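Local coordinates for extracellular solute-binding protein family 1 (Pseudothermotoga lettingae, PDB 5CI5) that binds alpha-D-tagatose and probably delivers such sugars to an ABC transporter as its extracellular solute-binding component, at residues F199-A203 with G204-L208. Sequence-based numbering, arbitrary orientation.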
loop_
_atom_site.group_PDB
_atom_site.type_symbol
_atom_site.label_atom_id
_atom_site.label_comp_id
_atom_site.label_asym_id
_atom_site.label_seq_id
_atom_site.Cartn_x
_atom_site.Cartn_y
_atom_site.Cartn_z
ATOM N N PHE A 199 0.892 13.776 -1.047
ATOM C CA PHE A 199 0.826 15.236 -1.077
ATOM C C PHE A 199 2.088 15.874 -1.706
ATOM O O PHE A 199 1.989 16.874 -2.422
ATOM C CB PHE A 199 0.594 15.763 0.340
ATOM C CG PHE A 199 -0.849 15.636 0.805
ATOM C CD1 PHE A 199 -1.468 14.404 0.907
ATOM C CD2 PHE A 199 -1.584 16.765 1.115
ATOM C CE1 PHE A 199 -2.794 14.316 1.336
ATOM C CE2 PHE A 199 -2.894 16.683 1.520
ATOM C CZ PHE A 199 -3.507 15.449 1.620
ATOM N N LEU A 200 3.254 15.299 -1.441
ATOM C CA LEU A 200 4.525 15.761 -2.017
ATOM C C LEU A 200 4.481 15.742 -3.539
ATOM O O LEU A 200 4.801 16.733 -4.189
ATOM C CB LEU A 200 5.654 14.862 -1.518
ATOM C CG LEU A 200 7.054 15.052 -2.095
ATOM C CD1 LEU A 200 7.657 16.400 -1.739
ATOM C CD2 LEU A 200 7.959 13.893 -1.625
ATOM N N TYR A 201 4.084 14.602 -4.102
ATOM C CA TYR A 201 4.010 14.461 -5.543
ATOM C C TYR A 201 2.853 15.297 -6.097
ATOM O O TYR A 201 2.987 15.857 -7.197
ATOM C CB TYR A 201 3.924 12.966 -5.936
ATOM C CG TYR A 201 5.295 12.297 -5.874
ATOM C CD1 TYR A 201 5.794 11.763 -4.685
ATOM C CD2 TYR A 201 6.121 12.245 -6.996
ATOM C CE1 TYR A 201 7.046 11.197 -4.619
ATOM C CE2 TYR A 201 7.399 11.670 -6.928
ATOM C CZ TYR A 201 7.854 11.156 -5.735
ATOM O OH TYR A 201 9.121 10.587 -5.617
ATOM N N ALA A 202 1.772 15.446 -5.339
ATOM C CA ALA A 202 0.674 16.310 -5.786
ATOM C C ALA A 202 1.099 17.785 -5.836
ATOM O O ALA A 202 0.532 18.556 -6.592
ATOM C CB ALA A 202 -0.551 16.133 -4.891
ATOM N N ALA A 203 2.106 18.158 -5.042
ATOM C CA ALA A 203 2.670 19.501 -5.051
ATOM C C ALA A 203 3.791 19.668 -6.099
ATOM O O ALA A 203 4.372 20.744 -6.206
ATOM C CB ALA A 203 3.197 19.848 -3.675
ATOM N N GLY A 204 4.077 18.602 -6.852
ATOM C CA GLY A 204 5.131 18.615 -7.862
ATOM C C GLY A 204 6.536 18.355 -7.339
ATOM O O GLY A 204 7.517 18.598 -8.054
ATOM N N GLY A 205 6.643 17.880 -6.098
ATOM C CA GLY A 205 7.911 17.483 -5.516
ATOM C C GLY A 205 8.240 16.021 -5.768
ATOM O O GLY A 205 7.520 15.325 -6.488
ATOM N N LYS A 206 9.332 15.567 -5.161
ATOM C CA LYS A 206 9.821 14.203 -5.317
ATOM C C LYS A 206 10.487 13.808 -4.019
ATOM O O LYS A 206 10.962 14.680 -3.271
ATOM C CB LYS A 206 10.842 14.084 -6.450
ATOM C CG LYS A 206 10.393 14.568 -7.808
ATOM C CD LYS A 206 11.540 14.483 -8.844
ATOM C CE LYS A 206 12.878 14.983 -8.283
ATOM N NZ LYS A 206 13.925 15.176 -9.331
ATOM N N LEU A 207 10.551 12.503 -3.746
ATOM C CA LEU A 207 11.134 12.032 -2.492
ATOM C C LEU A 207 12.664 12.093 -2.522
ATOM O O LEU A 207 13.292 12.805 -1.719
ATOM C CB LEU A 207 10.655 10.606 -2.195
ATOM C CG LEU A 207 11.070 10.068 -0.812
ATOM C CD1 LEU A 207 10.328 10.737 0.319
ATOM C CD2 LEU A 207 10.867 8.571 -0.764
ATOM N N LEU A 208 13.259 11.340 -3.441
ATOM C CA LEU A 208 14.693 11.410 -3.711
ATOM C C LEU A 208 14.967 11.934 -5.099
ATOM O O LEU A 208 14.074 11.983 -5.961
ATOM C CB LEU A 208 15.325 10.022 -3.565
ATOM C CG LEU A 208 15.077 9.189 -2.304
ATOM C CD1 LEU A 208 15.908 7.879 -2.383
ATOM C CD2 LEU A 208 15.427 9.966 -1.042
#
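Gly204 and Gly205 bond back to Tyr201 and Leu200, closing the last turn of the helix. Gly205 N donates to Leu200 O at 2.9 Å. Gly204 N donates to Tyr201 O at 3.0 Å, from well above the carbonyl plane. With the positive phi of Gly204 (83°), this is a Schellman motif. Positive phi by itself favours glycine at this position.

A third bond uses a side chain as acceptor. Leu207 N gives its hydrogen to Tyr201 OH at 3.0 Å, nearly straight at 169°. The tyrosine reaches it because its CG stands anti to the carbonyl carbon (chi1 -79°), which lays the ring alongside the chain as it departs. Gly205 O sits over one ring face, offset toward the rim and 3.4 Å from CD2. Lys206 CA makes an off-centre CH-pi contact, 4.1 Å from the ring centroid. A phenylalanine at Tyr201 would probably leave Leu207 N without this acceptor.

Leu200 CD2 packs on the backbone of Lys206, 3.5 Å from its C atom. More loosely, the same methyl makes an apolar side-chain contact with Leu207 CB at 4.3 Å, while Leu200 CD1 rests near Gly205 CA.

The motif ends helix 190-202 and starts the loop leading to helix 220-234. Leu207 pairs through its backbone with Ala216 farther along that loop, and its side chain is about 12 Å from the bound tagatose. Ala203 touches Trp162 of helix 162-172, and Leu208 packs on helix 397-413.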